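Dipicolinate synthase subunit A (Bacillus halodurans, PDB 3D4O) probably serves as the NAD(P)-binding, oxidoreductase-type subunit of the enzyme that makes dipicolinate, with two Rossmann-like domains. Local coordinates at residues 102-107 with 122-127; 149-154 with 213-218. One frame throughout, in Å; residues are numbered along the deposited sequence.

Contact 1 (102-107 with 122-127); sequences SGISNT and KLMERD
At the carboxyl ends of neighbouring parallel strands, 99-102 and 119-122, two backbone hydrogen bonds join the segments. The close-packed half is Ser102 and Gly103 against the 3-10 turn 123-125. Leu123 N gives a nearly straight bond (168°) to Ser102 O at 2.7 Å, arriving from above the carbonyl plane; Met124 N follows to Gly103 O at 2.9 Å, in the plane and on a lone pair. Gly103, without a side chain, lets CG of selenomethionine Met124 come within 3.7 Å of Gly103 C. Ser102 OG bonds to Ile104 O, two residues on, at a very short 2.5 Å, while Leu123 extends to Leu281 and Leu285 of helix 274-289.

The outer half is looser. The Ile104 and Met124 side chains lie side by side, Ile104 CG2 4.2 Å from Met124 CB. The Lys122 chain passes over Ser105: CD lies 3.6 Å from Ser105 CB, and bends at chi3 and chi4 turn its end. An alanine here would lack CG and CD, and would probably leave the Ser105 side less well packed. Toward solvent stands Glu125. Backbone bonding thus probably fixes how these Rossmann-type strand ends diverge, with Lys122, Leu123 and Met124 carbons packed round the bonded carbonyls.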
# COMPACT_ATOMS: atom_id res chain seq x y z
N SER C 102 -15.67 15.63 19.01
CA SER C 102 -14.36 15.40 18.42
C SER C 102 -14.13 13.89 18.26
O SER C 102 -15.00 13.06 18.55
CB SER C 102 -13.28 16.03 19.32
OG SER C 102 -12.00 15.98 18.72
N GLY C 103 -12.95 13.56 17.78
CA GLY C 103 -12.53 12.16 17.68
C GLY C 103 -11.81 11.94 19.00
O GLY C 103 -12.24 11.16 19.87
N ILE C 104 -10.74 12.71 19.13
CA ILE C 104 -9.90 12.72 20.33
C ILE C 104 -9.81 14.12 20.86
O ILE C 104 -10.33 15.08 20.28
CB ILE C 104 -8.45 12.22 20.08
CG1 ILE C 104 -7.65 13.15 19.17
CG2 ILE C 104 -8.43 10.81 19.47
CD1 ILE C 104 -6.38 12.49 18.58
N SER C 105 -9.14 14.24 21.99
CA SER C 105 -8.90 15.56 22.58
C SER C 105 -7.44 15.68 22.98
O SER C 105 -6.58 14.89 22.59
CB SER C 105 -9.78 15.80 23.81
OG SER C 105 -9.71 17.16 24.26
N ASN C 106 -7.19 16.73 23.74
CA ASN C 106 -5.88 16.98 24.31
C ASN C 106 -6.01 17.91 25.50
O ASN C 106 -7.11 18.30 25.87
CB ASN C 106 -4.88 17.54 23.30
CG ASN C 106 -5.30 18.86 22.74
OD1 ASN C 106 -6.23 19.50 23.22
ND2 ASN C 106 -4.60 19.29 21.70
N THR C 107 -4.88 18.30 26.05
CA THR C 107 -4.88 19.10 27.26
C THR C 107 -5.52 20.46 27.01
O THR C 107 -6.36 20.92 27.78
CB THR C 107 -3.46 19.24 27.85
OG1 THR C 107 -2.59 19.78 26.86
CG2 THR C 107 -2.91 17.87 28.26
N LYS C 122 -15.86 12.71 22.75
CA LYS C 122 -14.74 12.18 22.02
C LYS C 122 -15.20 10.88 21.40
O LYS C 122 -15.24 9.83 22.07
CB LYS C 122 -13.55 11.94 22.95
CG LYS C 122 -12.91 13.22 23.49
CD LYS C 122 -11.87 12.91 24.55
CE LYS C 122 -12.48 12.77 25.95
NZ LYS C 122 -12.95 14.08 26.52
N LEU C 123 -15.55 10.95 20.12
CA LEU C 123 -16.12 9.81 19.41
C LEU C 123 -15.24 8.59 19.41
O LEU C 123 -15.74 7.46 19.33
CB LEU C 123 -16.54 10.17 17.97
CG LEU C 123 -17.67 11.23 17.88
CD1 LEU C 123 -17.99 11.56 16.42
CD2 LEU C 123 -18.95 10.79 18.66
N MSE C 124 -13.93 8.80 19.53
CA MSE C 124 -12.99 7.66 19.47
C MSE C 124 -12.95 6.86 20.76
O MSE C 124 -12.34 5.81 20.82
CB MSE C 124 -11.59 8.09 19.02
CG MSE C 124 -11.57 8.55 17.56
SE MSE C 124 -11.93 7.05 16.34
CE MSE C 124 -10.20 6.27 16.65
N GLU C 125 -13.65 7.34 21.77
CA GLU C 125 -13.74 6.60 23.04
C GLU C 125 -14.87 5.59 22.99
O GLU C 125 -15.08 4.84 23.94
CB GLU C 125 -13.95 7.52 24.24
CG GLU C 125 -12.68 8.22 24.57
CD GLU C 125 -12.80 9.16 25.74
OE1 GLU C 125 -13.90 9.36 26.28
OE2 GLU C 125 -11.75 9.73 26.08
N ARG C 126 -15.64 5.61 21.91
CA ARG C 126 -16.72 4.64 21.77
C ARG C 126 -16.06 3.44 21.12
O ARG C 126 -15.60 3.51 19.99
CB ARG C 126 -17.88 5.15 20.93
CG ARG C 126 -18.43 6.51 21.36
CD ARG C 126 -19.94 6.57 21.15
NE ARG C 126 -20.35 5.71 20.05
CZ ARG C 126 -21.60 5.46 19.71
NH1 ARG C 126 -22.60 6.02 20.39
NH2 ARG C 126 -21.83 4.65 18.67
N ASP C 127 -16.00 2.34 21.84
CA ASP C 127 -15.23 1.20 21.33
C ASP C 127 -15.72 0.75 19.98
O ASP C 127 -14.92 0.36 19.13
CB ASP C 127 -15.18 0.04 22.32
CG ASP C 127 -14.43 0.41 23.59
OD1 ASP C 127 -13.45 1.18 23.51
OD2 ASP C 127 -14.87 -0.03 24.68

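Contact 2 (149-154 with 213-218); sequences TDFTIH and DVDVCI
Val216 CG2 is the point on which the loop 149-154 converges. Thr149 CG2 comes to it at 4.1 Å, the two side chains crossing at about a right angle; Phe151 CE1 meets it at 4.2 Å, so that the methyl sits at the ring edge; Ile153 CD1 closes in at 4.3 Å. With CG1 anti to the backbone N (chi1 -177°), CG2 stands anti to the carbonyl carbon, beside N, and meets the loop. The far end of the phenyl ring also rests on Asp215, CZ lying 3.9 Å from Asp215 CB in an oblique approach, with ring and carboxylate planes 54° apart.

The next shell fixes these groups. Phe151 holds CG in the crowded position between N and carbonyl carbon (chi1 53°), and Thr149 CB stands over the centre of one ring face. Asp215 sends OD1 to His237 NE2 and OD2 to Asn157 N, and Thr149 OG1 bonds to Ala145 O. Farther out, Glu139 of the second subunit accepts from Ile153 N and His154 N, so the loop is also gripped across the dimer.

Between the segments, at the amino end of Rossmann-type strand 216-219, contact is thus mainly dispersive, while hydrogen bonds elsewhere in the dimer hold the loop.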
# COMPACT_ATOMS: atom_id res chain seq x y z
N THR C 149 8.63 0.03 1.56
CA THR C 149 9.61 -1.07 1.64
C THR C 149 10.03 -1.52 0.24
O THR C 149 9.29 -1.35 -0.75
CB THR C 149 9.06 -2.25 2.43
OG1 THR C 149 7.87 -2.73 1.77
CG2 THR C 149 8.75 -1.82 3.87
N ASP C 150 11.26 -2.01 0.14
CA ASP C 150 11.76 -2.49 -1.13
C ASP C 150 11.73 -4.01 -1.17
O ASP C 150 12.22 -4.64 -2.07
CB ASP C 150 13.15 -1.93 -1.45
CG ASP C 150 14.25 -2.50 -0.57
OD1 ASP C 150 13.98 -3.24 0.41
OD2 ASP C 150 15.40 -2.22 -0.89
N PHE C 151 11.07 -4.57 -0.18
CA PHE C 151 10.87 -6.01 -0.03
C PHE C 151 9.38 -6.28 0.23
O PHE C 151 8.62 -5.37 0.58
CB PHE C 151 11.71 -6.57 1.14
CG PHE C 151 11.50 -5.84 2.45
CD1 PHE C 151 10.43 -6.15 3.28
CD2 PHE C 151 12.36 -4.83 2.84
CE1 PHE C 151 10.22 -5.45 4.48
CE2 PHE C 151 12.15 -4.15 4.03
CZ PHE C 151 11.08 -4.46 4.85
N THR C 152 8.97 -7.53 0.04
CA THR C 152 7.57 -7.92 0.29
C THR C 152 7.27 -8.04 1.78
O THR C 152 8.09 -8.49 2.57
CB THR C 152 7.17 -9.28 -0.40
OG1 THR C 152 8.03 -10.33 0.09
CG2 THR C 152 7.24 -9.19 -1.97
N ILE C 153 6.07 -7.62 2.12
CA ILE C 153 5.51 -7.83 3.47
C ILE C 153 5.31 -9.32 3.67
O ILE C 153 5.46 -9.85 4.77
CB ILE C 153 4.16 -7.10 3.65
CG1 ILE C 153 4.34 -5.60 3.41
CG2 ILE C 153 3.62 -7.34 5.04
CD1 ILE C 153 5.49 -5.02 4.17
N HIS C 154 4.97 -9.99 2.58
CA HIS C 154 4.82 -11.44 2.58
C HIS C 154 6.18 -12.02 2.96
O HIS C 154 7.22 -11.70 2.35
CB HIS C 154 4.40 -11.91 1.17
CG HIS C 154 4.08 -13.37 1.09
ND1 HIS C 154 5.00 -14.34 1.40
CD2 HIS C 154 2.97 -14.04 0.66
CE1 HIS C 154 4.47 -15.53 1.19
NE2 HIS C 154 3.24 -15.38 0.75
N ASP C 213 15.25 -8.49 14.81
CA ASP C 213 15.15 -9.09 13.47
C ASP C 213 13.90 -8.65 12.72
O ASP C 213 13.54 -9.19 11.68
CB ASP C 213 15.20 -10.61 13.54
CG ASP C 213 14.06 -11.21 14.35
OD1 ASP C 213 13.30 -10.44 14.96
OD2 ASP C 213 13.94 -12.46 14.37
N VAL C 214 13.26 -7.63 13.26
CA VAL C 214 12.01 -7.12 12.68
C VAL C 214 12.22 -6.17 11.53
O VAL C 214 13.03 -5.22 11.58
CB VAL C 214 11.12 -6.51 13.78
CG1 VAL C 214 9.95 -5.81 13.19
CG2 VAL C 214 10.68 -7.65 14.70
N ASP C 215 11.43 -6.42 10.50
CA ASP C 215 11.50 -5.65 9.27
C ASP C 215 10.57 -4.44 9.24
O ASP C 215 10.87 -3.43 8.63
CB ASP C 215 11.12 -6.54 8.10
CG ASP C 215 12.05 -7.67 7.93
OD1 ASP C 215 13.28 -7.41 7.90
OD2 ASP C 215 11.56 -8.80 7.78
N VAL C 216 9.40 -4.61 9.84
CA VAL C 216 8.40 -3.53 9.94
C VAL C 216 7.79 -3.61 11.31
O VAL C 216 7.37 -4.67 11.75
CB VAL C 216 7.28 -3.60 8.87
CG1 VAL C 216 6.31 -2.38 9.00
CG2 VAL C 216 7.86 -3.63 7.44
N CYS C 217 7.81 -2.48 11.98
CA CYS C 217 7.26 -2.37 13.32
C CYS C 217 6.18 -1.31 13.35
O CYS C 217 6.42 -0.15 13.00
CB CYS C 217 8.37 -2.01 14.27
SG CYS C 217 7.84 -1.78 16.00
N ILE C 218 4.98 -1.73 13.75
CA ILE C 218 3.84 -0.82 13.87
C ILE C 218 3.50 -0.61 15.32
O ILE C 218 3.17 -1.55 16.02
CB ILE C 218 2.58 -1.42 13.17
CG1 ILE C 218 2.95 -1.71 11.70
CG2 ILE C 218 1.42 -0.46 13.35
CD1 ILE C 218 2.56 -3.08 11.23

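In the fold
The two contacts follow one another along the chain, with centres 31 Å apart and nearest atoms about 14 Å apart. Each belongs to its own six-stranded parallel sheet of order 3-2-1-4-5-6, the Rossmann arrangement. Helix 127-148 joins them: it starts within the second segment of contact 1 and ends just before loop 149-154. Contact 1 lies at the carboxyl ends of its strands, where Asp127 forms a salt bridge to Arg165 of the other domain, close to a glycine-rich sequence consistent with nucleotide binding. Contact 2 lies at the amino end of strand 216-219, where loop 149-154 meets the second subunit, so the helix probably ties the nucleotide side to the dimer interface.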